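Local coordinates for ornithine cyclodeaminase (Methanococcus maripaludis S2, PDB 3C2Q), which catalyses the conversion of L-ornithine to L-proline with release of ammonia, using NAD(+) as cofactor, at residues P33-V38 against W42-N47; V53-P58 against E64-R69; P240-G245 against Q264-T269. One frame throughout, in Å; residues are numbered along the deposited sequence.

Contact 1. Residues P33-V38 against W42-N47; sequences PTHVKV and WIEVAN
Trp42 lies against Lys37 and His35 on one face of a tight antiparallel hairpin. Lys37 CB sits squarely over the six-membered ring of the indole, 3.9 Å from its centroid and only 6° off the ring normal, a clear CH-pi contact. The fully extended lysine chain then runs on past Trp42 CE2 and CZ2. With CG anti to its carbonyl carbon (chi1 -71°), the tryptophan swings back over the partner strand, where its rim meets His35 O, with CZ3 3.6 Å away. Next along this face, His35 and Glu44 lie side by side and point the same way; the imidazole and carboxylate planes are nearly parallel, 10° apart, and Glu44 CG rests over the ring. ND1 of that ring is hydrogen-bonded to Arg85.

The other face is aliphatic: Val36 CG2 meets Val45 CG2 at 3.8 Å, the two valines crossing at about a right angle, and Val38 CB touches Ile43 CD1. Val36 and Ile43 form a hydrogen-bonded pair, N to O both ways, and a water bridges Thr34 N and Val45 O. The aliphatic face packs on Ile54 and Val56 of strand 53-57, while strands 84-86 and 62-66 flank the hairpin within the mixed sheet.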
loop_
_atom_site.group_PDB
_atom_site.type_symbol
_atom_site.label_atom_id
_atom_site.label_comp_id
_atom_site.label_asym_id
_atom_site.label_seq_id
_atom_site.Cartn_x
_atom_site.Cartn_y
_atom_site.Cartn_z
ATOM N N PRO B 33 -24.432 20.766 6.651
ATOM C CA PRO B 33 -25.259 21.830 7.239
ATOM C C PRO B 33 -26.633 21.297 7.577
ATOM O O PRO B 33 -27.248 20.557 6.800
ATOM C CB PRO B 33 -25.347 22.918 6.145
ATOM C CG PRO B 33 -24.530 22.431 4.978
ATOM C CD PRO B 33 -23.840 21.139 5.354
ATOM N N THR B 34 -27.099 21.620 8.770
ATOM C CA THR B 34 -28.376 21.061 9.249
ATOM C C THR B 34 -29.256 22.227 9.742
ATOM O O THR B 34 -28.729 23.194 10.310
ATOM C CB THR B 34 -28.118 20.039 10.386
ATOM O OG1 THR B 34 -27.276 18.981 9.884
ATOM C CG2 THR B 34 -29.454 19.446 10.963
ATOM N N HIS B 35 -30.569 22.141 9.502
ATOM C CA HIS B 35 -31.506 23.119 10.070
ATOM C C HIS B 35 -32.459 22.387 10.993
ATOM O O HIS B 35 -32.733 21.199 10.782
ATOM C CB HIS B 35 -32.287 23.857 8.978
ATOM C CG HIS B 35 -31.426 24.621 8.019
ATOM N ND1 HIS B 35 -31.900 25.099 6.822
ATOM C CD2 HIS B 35 -30.119 24.974 8.066
ATOM C CE1 HIS B 35 -30.933 25.726 6.175
ATOM N NE2 HIS B 35 -29.837 25.655 6.905
ATOM N N VAL B 36 -32.922 23.075 12.038
ATOM C CA VAL B 36 -33.887 22.489 12.976
ATOM C C VAL B 36 -35.168 23.353 13.086
ATOM O O VAL B 36 -35.103 24.571 13.094
ATOM C CB VAL B 36 -33.290 22.290 14.383
ATOM C CG1 VAL B 36 -32.311 21.097 14.388
ATOM C CG2 VAL B 36 -32.599 23.587 14.888
ATOM N N LYS B 37 -36.322 22.708 13.158
ATOM C CA LYS B 37 -37.577 23.457 13.237
ATOM C C LYS B 37 -37.938 23.672 14.694
ATOM O O LYS B 37 -38.154 22.719 15.454
ATOM C CB LYS B 37 -38.702 22.738 12.502
ATOM C CG LYS B 37 -39.909 23.644 12.230
ATOM C CD LYS B 37 -40.911 22.980 11.338
ATOM C CE LYS B 37 -42.167 23.833 11.187
ATOM N NZ LYS B 37 -42.948 23.366 10.000
ATOM N N VAL B 38 -37.958 24.943 15.072
ATOM C CA VAL B 38 -38.206 25.353 16.446
ATOM C C VAL B 38 -39.244 26.491 16.438
ATOM O O VAL B 38 -39.063 27.507 15.754
ATOM C CB VAL B 38 -36.891 25.802 17.151
ATOM C CG1 VAL B 38 -37.158 26.254 18.586
ATOM C CG2 VAL B 38 -35.827 24.654 17.118
ATOM N N TRP B 42 -37.497 27.540 10.867
ATOM C CA TRP B 42 -36.238 26.829 10.649
ATOM C C TRP B 42 -35.078 27.663 11.162
ATOM O O TRP B 42 -34.914 28.833 10.798
ATOM C CB TRP B 42 -36.049 26.473 9.180
ATOM C CG TRP B 42 -36.984 25.405 8.729
ATOM C CD1 TRP B 42 -38.139 25.583 8.024
ATOM C CD2 TRP B 42 -36.866 23.992 8.959
ATOM N NE1 TRP B 42 -38.747 24.375 7.796
ATOM C CE2 TRP B 42 -37.989 23.379 8.359
ATOM C CE3 TRP B 42 -35.919 23.187 9.612
ATOM C CZ2 TRP B 42 -38.190 21.990 8.371
ATOM C CZ3 TRP B 42 -36.109 21.808 9.628
ATOM C CH2 TRP B 42 -37.246 21.217 9.015
ATOM N N ILE B 43 -34.298 27.061 12.048
ATOM C CA ILE B 43 -33.114 27.687 12.582
ATOM C C ILE B 43 -31.892 27.000 11.958
ATOM O O ILE B 43 -31.838 25.784 11.915
ATOM C CB ILE B 43 -33.030 27.522 14.120
ATOM C CG1 ILE B 43 -34.227 28.197 14.818
ATOM C CG2 ILE B 43 -31.719 28.127 14.638
ATOM C CD1 ILE B 43 -34.113 28.162 16.330
ATOM N N GLU B 44 -30.919 27.774 11.499
ATOM C CA GLU B 44 -29.696 27.186 10.928
ATOM C C GLU B 44 -28.763 26.798 12.061
ATOM O O GLU B 44 -28.358 27.649 12.846
ATOM C CB GLU B 44 -29.008 28.167 9.986
ATOM C CG GLU B 44 -29.961 28.775 8.941
ATOM C CD GLU B 44 -29.224 29.458 7.771
ATOM O OE1 GLU B 44 -27.965 29.552 7.798
ATOM O OE2 GLU B 44 -29.920 29.882 6.816
ATOM N N VAL B 45 -28.422 25.509 12.155
ATOM C CA VAL B 45 -27.501 25.048 13.203
ATOM C C VAL B 45 -26.059 25.491 12.886
ATOM O O VAL B 45 -25.492 25.109 11.846
ATOM C CB VAL B 45 -27.593 23.521 13.414
ATOM C CG1 VAL B 45 -26.722 23.089 14.568
ATOM C CG2 VAL B 45 -29.066 23.090 13.655
ATOM N N ALA B 46 -25.472 26.273 13.793
ATOM C CA ALA B 46 -24.134 26.798 13.623
ATOM C C ALA B 46 -23.083 25.670 13.633
ATOM O O ALA B 46 -23.171 24.724 14.418
ATOM C CB ALA B 46 -23.817 27.828 14.711
ATOM N N ASN B 47 -22.089 25.818 12.757
ATOM C CA ASN B 47 -20.814 25.069 12.824
ATOM C C ASN B 47 -20.972 23.560 12.548
ATOM O O ASN B 47 -20.586 22.743 13.386
ATOM C CB ASN B 47 -20.124 25.281 14.192
ATOM C CG ASN B 47 -19.919 26.754 14.543
ATOM O OD1 ASN B 47 -19.532 27.568 13.700
ATOM N ND2 ASN B 47 -20.158 27.092 15.809
HETATM O O HOH W 1 -25.284 22.486 10.866
#

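Contact 2. Residues V53-P58 against E64-R69; sequences VIVVYP and ETKVIR
Val53 and Val55 pair with Lys66 and Glu64 as two hydrogen-bonded antiparallel pairs, with Ile54 and Thr65 as the non-hydrogen-bonded pair between them. The short strand segments run at 133° to each other, so the hairpin is strongly twisted, yet four backbone bonds hold it; the straightest, Val53 N to Lys66 O, is 2.8 Å long at 173°. Thr65 CA adds a CA-H...O contact to Val53 O.

Side chains gather on the face of Val55, Glu64 and Lys66. Val55 CG2 rests on the lysine's aliphatic stem, 3.8 Å from Lys66 CD. Beyond it, Lys66 CE comes to the edge of the Tyr57 ring, the two side chains crossing at about a right angle. Tyr57 OH donates to Glu64 OE2 at 3.2 Å, reaching the oxygen from above the carboxylate plane. Glu64 can get there because its CG stands between backbone N and carbonyl carbon (chi1 72°). A phenylalanine in place of Tyr57 has no hydroxyl to give Glu64 OE2, and the carboxylate would probably be freer to turn.

Lys66 NZ makes its salt bridge with Asp75; Arg62 forms a cation-pi contact with the tyrosine and a long, weak ion pair with Glu64. The phenol thus sits among Glu64, Lys66 and Arg62, and the nearby ammonium and guanidinium would probably favour an ionised Glu64.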
loop_
_atom_site.group_PDB
_atom_site.type_symbol
_atom_site.label_atom_id
_atom_site.label_comp_id
_atom_site.label_asym_id
_atom_site.label_seq_id
_atom_site.Cartn_x
_atom_site.Cartn_y
_atom_site.Cartn_z
ATOM N N VAL B 53 -23.592 16.830 18.756
ATOM C CA VAL B 53 -25.032 16.964 19.017
ATOM C C VAL B 53 -25.518 18.368 18.677
ATOM O O VAL B 53 -24.732 19.318 18.543
ATOM C CB VAL B 53 -25.449 16.570 20.479
ATOM C CG1 VAL B 53 -25.056 15.146 20.786
ATOM C CG2 VAL B 53 -24.841 17.501 21.465
ATOM N N ILE B 54 -26.826 18.503 18.560
ATOM C CA ILE B 54 -27.358 19.812 18.280
ATOM C C ILE B 54 -28.004 20.382 19.547
ATOM O O ILE B 54 -28.929 19.770 20.116
ATOM C CB ILE B 54 -28.316 19.750 17.093
ATOM C CG1 ILE B 54 -27.500 19.381 15.826
ATOM C CG2 ILE B 54 -29.088 21.095 16.930
ATOM C CD1 ILE B 54 -28.311 19.331 14.535
ATOM N N VAL B 55 -27.492 21.524 19.985
ATOM C CA VAL B 55 -28.003 22.181 21.186
ATOM C C VAL B 55 -28.805 23.387 20.678
ATOM O O VAL B 55 -28.316 24.168 19.861
ATOM C CB VAL B 55 -26.853 22.561 22.140
ATOM C CG1 VAL B 55 -27.298 23.503 23.283
ATOM C CG2 VAL B 55 -26.207 21.279 22.704
ATOM N N VAL B 56 -30.047 23.480 21.144
ATOM C CA VAL B 56 -30.973 24.547 20.741
ATOM C C VAL B 56 -31.189 25.542 21.903
ATOM O O VAL B 56 -31.281 25.145 23.084
ATOM C CB VAL B 56 -32.317 23.937 20.272
ATOM C CG1 VAL B 56 -33.281 25.014 19.775
ATOM C CG2 VAL B 56 -32.072 22.897 19.176
ATOM N N TYR B 57 -31.213 26.820 21.545
ATOM C CA TYR B 57 -31.503 27.927 22.452
ATOM C C TYR B 57 -32.788 28.579 21.919
ATOM O O TYR B 57 -32.719 29.535 21.170
ATOM C CB TYR B 57 -30.349 28.919 22.427
ATOM C CG TYR B 57 -29.008 28.257 22.682
ATOM C CD1 TYR B 57 -28.623 27.901 23.973
ATOM C CD2 TYR B 57 -28.134 27.970 21.625
ATOM C CE1 TYR B 57 -27.395 27.283 24.214
ATOM C CE2 TYR B 57 -26.896 27.352 21.860
ATOM C CZ TYR B 57 -26.544 27.013 23.154
ATOM O OH TYR B 57 -25.329 26.409 23.407
ATOM N N PRO B 58 -33.948 28.003 22.239
ATOM C CA PRO B 58 -35.148 28.470 21.546
ATOM C C PRO B 58 -35.410 29.973 21.697
ATOM O O PRO B 58 -35.797 30.621 20.713
ATOM C CB PRO B 58 -36.260 27.613 22.151
ATOM C CG PRO B 58 -35.547 26.387 22.683
ATOM C CD PRO B 58 -34.248 26.924 23.191
ATOM N N GLU B 64 -26.573 25.337 17.876
ATOM C CA GLU B 64 -25.186 25.085 17.513
ATOM C C GLU B 64 -24.839 23.592 17.666
ATOM O O GLU B 64 -25.509 22.837 18.392
ATOM C CB GLU B 64 -24.232 25.997 18.291
ATOM C CG GLU B 64 -24.085 25.647 19.736
ATOM C CD GLU B 64 -23.050 26.524 20.389
ATOM O OE1 GLU B 64 -21.827 26.310 20.184
ATOM O OE2 GLU B 64 -23.466 27.462 21.089
ATOM N N THR B 65 -23.797 23.196 16.947
ATOM C CA THR B 65 -23.295 21.828 16.965
ATOM C C THR B 65 -22.222 21.789 18.045
ATOM O O THR B 65 -21.163 22.437 17.895
ATOM C CB THR B 65 -22.644 21.444 15.588
ATOM O OG1 THR B 65 -23.557 21.681 14.519
ATOM C CG2 THR B 65 -22.224 19.954 15.568
ATOM N N LYS B 66 -22.492 21.036 19.114
ATOM C CA LYS B 66 -21.583 20.892 20.246
ATOM C C LYS B 66 -21.078 19.461 20.350
ATOM O O LYS B 66 -21.844 18.511 20.238
ATOM C CB LYS B 66 -22.290 21.202 21.583
ATOM C CG LYS B 66 -22.589 22.663 21.875
ATOM C CD LYS B 66 -22.804 22.766 23.388
ATOM C CE LYS B 66 -23.151 24.175 23.875
ATOM N NZ LYS B 66 -23.283 24.146 25.401
ATOM N N VAL B 67 -19.790 19.314 20.610
ATOM C CA VAL B 67 -19.251 18.002 20.923
ATOM C C VAL B 67 -19.783 17.627 22.304
ATOM O O VAL B 67 -20.053 18.516 23.120
ATOM C CB VAL B 67 -17.708 17.970 20.877
ATOM C CG1 VAL B 67 -17.246 18.261 19.435
ATOM C CG2 VAL B 67 -17.087 19.014 21.809
ATOM N N ILE B 68 -19.916 16.326 22.536
ATOM C CA ILE B 68 -20.511 15.802 23.744
ATOM C C ILE B 68 -19.812 16.309 25.016
ATOM O O ILE B 68 -20.479 16.599 25.990
ATOM C CB ILE B 68 -20.660 14.246 23.695
ATOM C CG1 ILE B 68 -21.410 13.727 24.927
ATOM C CG2 ILE B 68 -19.266 13.560 23.583
ATOM C CD1 ILE B 68 -21.736 12.212 24.903
ATOM N N ARG B 69 -18.495 16.470 25.005
ATOM C CA ARG B 69 -17.821 16.939 26.198
ATOM C C ARG B 69 -18.064 18.425 26.520
ATOM O O ARG B 69 -17.718 18.888 27.610
ATOM C CB ARG B 69 -16.325 16.633 26.147
ATOM C CG ARG B 69 -15.537 17.634 25.398
ATOM C CD ARG B 69 -14.067 17.289 25.364
ATOM N NE ARG B 69 -13.690 17.458 23.979
ATOM C CZ ARG B 69 -13.273 18.598 23.461
ATOM N NH1 ARG B 69 -13.064 19.659 24.250
ATOM N NH2 ARG B 69 -13.013 18.655 22.163
#

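Contact 3. Residues P240-G245 against Q264-T269; sequences PYVLAG and QDKMRT
Val242 fits between Lys266 and Met267, two successive residues of helix 260-271, and gives up the most surface of the three. Its two methyls divide the work: CG1 lies 3.8 Å from Met267 CG, while CG2 meets Lys266 CG at 3.9 Å. Both side chains cross the valine at a slant, and each touches it through its CG methylene. CG1 lies anti to the backbone N (chi1 178°) and CG2 anti to the carbonyl carbon, a fork that straddles the step from one helical residue to the next.

Met267, a selenomethionine in the crystal, is extended at its second torsion and bends at the third (chi3 65°). It is buried, and its side chain also touches Thr289 and Leu292 of helix 283-292 and Ile247 of the second subunit. Lys266 differs: its chain stays extended, and the residue is exposed to solvent, so its part in the packing is that of an aliphatic stem at the margin.

The joint is purely apolar and brings a helix against one face of strand 241-244, an outermost strand of the parallel Rossmann sheet. Strand 166-170 is its neighbour there, while Tyr241, directed away from helix 260-271, packs on helix 230-237.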
loop_
_atom_site.group_PDB
_atom_site.type_symbol
_atom_site.label_atom_id
_atom_site.label_comp_id
_atom_site.label_asym_id
_atom_site.label_seq_id
_atom_site.Cartn_x
_atom_site.Cartn_y
_atom_site.Cartn_z
ATOM N N PRO B 240 -1.495 32.114 10.915
ATOM C CA PRO B 240 -1.621 31.350 12.145
ATOM C C PRO B 240 -1.349 29.861 11.898
ATOM O O PRO B 240 -1.623 29.354 10.810
ATOM C CB PRO B 240 -3.094 31.531 12.520
ATOM C CG PRO B 240 -3.768 31.766 11.260
ATOM C CD PRO B 240 -2.803 32.584 10.425
ATOM N N TYR B 241 -0.793 29.196 12.893
ATOM C CA TYR B 241 -0.610 27.753 12.815
ATOM C C TYR B 241 -1.031 27.140 14.126
ATOM O O TYR B 241 -1.087 27.829 15.172
ATOM C CB TYR B 241 0.833 27.374 12.453
ATOM C CG TYR B 241 1.902 28.037 13.302
ATOM C CD1 TYR B 241 2.288 27.487 14.513
ATOM C CD2 TYR B 241 2.553 29.200 12.861
ATOM C CE1 TYR B 241 3.265 28.085 15.300
ATOM C CE2 TYR B 241 3.541 29.801 13.631
ATOM C CZ TYR B 241 3.880 29.244 14.856
ATOM O OH TYR B 241 4.850 29.817 15.630
ATOM N N VAL B 242 -1.348 25.853 14.083
ATOM C CA VAL B 242 -1.684 25.133 15.279
ATOM C C VAL B 242 -0.819 23.891 15.240
ATOM O O VAL B 242 -0.930 23.111 14.294
ATOM C CB VAL B 242 -3.197 24.746 15.295
ATOM C CG1 VAL B 242 -3.539 23.938 16.531
ATOM C CG2 VAL B 242 -4.104 25.978 15.175
ATOM N N LEU B 243 0.063 23.726 16.219
ATOM C CA LEU B 243 0.895 22.547 16.294
ATOM C C LEU B 243 0.377 21.691 17.435
ATOM O O LEU B 243 0.473 22.082 18.615
ATOM C CB LEU B 243 2.375 22.920 16.524
ATOM C CG LEU B 243 3.045 23.833 15.494
ATOM C CD1 LEU B 243 4.513 24.044 15.913
ATOM C CD2 LEU B 243 2.923 23.263 14.063
ATOM N N ALA B 244 -0.193 20.532 17.093
ATOM C CA ALA B 244 -0.759 19.637 18.095
ATOM C C ALA B 244 0.315 18.681 18.574
ATOM O O ALA B 244 0.987 18.054 17.759
ATOM C CB ALA B 244 -1.948 18.875 17.513
ATOM N N GLY B 245 0.493 18.597 19.892
ATOM C CA GLY B 245 1.416 17.640 20.503
ATOM C C GLY B 245 0.927 16.211 20.336
ATOM O O GLY B 245 -0.270 15.978 20.146
ATOM N N GLN B 264 -7.540 20.254 19.512
ATOM C CA GLN B 264 -8.693 19.972 18.673
ATOM C C GLN B 264 -9.640 21.177 18.515
ATOM O O GLN B 264 -10.058 21.507 17.392
ATOM C CB GLN B 264 -9.469 18.759 19.188
ATOM C CG GLN B 264 -10.550 18.288 18.196
ATOM C CD GLN B 264 -11.457 17.205 18.762
ATOM O OE1 GLN B 264 -12.548 17.500 19.257
ATOM N NE2 GLN B 264 -11.016 15.956 18.697
ATOM N N ASP B 265 -9.985 21.810 19.638
ATOM C CA ASP B 265 -10.890 22.973 19.641
ATOM C C ASP B 265 -10.341 24.131 18.822
ATOM O O ASP B 265 -11.069 24.748 18.052
ATOM C CB ASP B 265 -11.182 23.415 21.093
ATOM C CG ASP B 265 -12.008 22.386 21.860
ATOM O OD1 ASP B 265 -12.629 21.505 21.218
ATOM O OD2 ASP B 265 -12.005 22.438 23.111
ATOM N N LYS B 266 -9.041 24.389 18.962
ATOM C CA LYS B 266 -8.363 25.425 18.180
ATOM C C LYS B 266 -8.334 25.095 16.677
ATOM O O LYS B 266 -8.542 25.961 15.837
ATOM C CB LYS B 266 -6.946 25.667 18.711
ATOM C CG LYS B 266 -6.330 26.976 18.161
ATOM C CD LYS B 266 -5.230 27.489 19.071
ATOM C CE LYS B 266 -4.823 28.933 18.711
ATOM N NZ LYS B 266 -3.481 29.192 19.339
HETATM N N MSE B 267 -8.090 23.821 16.346
HETATM C CA MSE B 267 -8.146 23.369 14.951
HETATM C C MSE B 267 -9.520 23.565 14.346
HETATM O O MSE B 267 -9.654 23.990 13.191
HETATM C CB MSE B 267 -7.754 21.883 14.879
HETATM C CG MSE B 267 -6.277 21.663 15.149
HETATM SE SE MSE B 267 -5.872 19.727 15.368
HETATM C CE MSE B 267 -6.319 19.163 13.531
ATOM N N ARG B 268 -10.556 23.259 15.123
ATOM C CA ARG B 268 -11.914 23.388 14.602
ATOM C C ARG B 268 -12.241 24.822 14.202
ATOM O O ARG B 268 -12.715 25.072 13.103
ATOM C CB ARG B 268 -12.942 22.867 15.607
ATOM C CG ARG B 268 -14.371 22.960 15.084
ATOM C CD ARG B 268 -15.379 22.325 16.039
ATOM N NE ARG B 268 -16.752 22.389 15.516
ATOM C CZ ARG B 268 -17.840 22.214 16.275
ATOM N NH1 ARG B 268 -17.722 21.986 17.582
ATOM N NH2 ARG B 268 -19.040 22.286 15.730
ATOM N N THR B 269 -11.964 25.768 15.088
ATOM C CA THR B 269 -12.277 27.166 14.815
ATOM C C THR B 269 -11.398 27.695 13.682
ATOM O O THR B 269 -11.835 28.528 12.886
ATOM C CB THR B 269 -12.122 28.025 16.091
ATOM O OG1 THR B 269 -10.758 28.043 16.474
ATOM C CG2 THR B 269 -12.897 27.442 17.238
#

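In the fold
Contacts 1 and 2 are successive hairpins of one mixed sheet, their centres 11 Å apart; strands 41-46 and 62-66 lie side by side, joined by Ala46 O and Thr65 N at 3.0 Å. Contact 3 belongs to the Rossmann region, its centre about 26 Å from that of contact 1 and 21 Å from that of contact 2. Helix 260-271 spans the gap: Arg268 NH2 reaches Asn47 O at 2.8 Å and Thr65 O at 3.0 Å, and Asp265 forms a salt bridge with Arg69. Only contact 3 comes near the probable NAD(+) site, the Met267 side chain lying about 4 Å from that of His285. Contacts 2 and 3 both touch the second subunit.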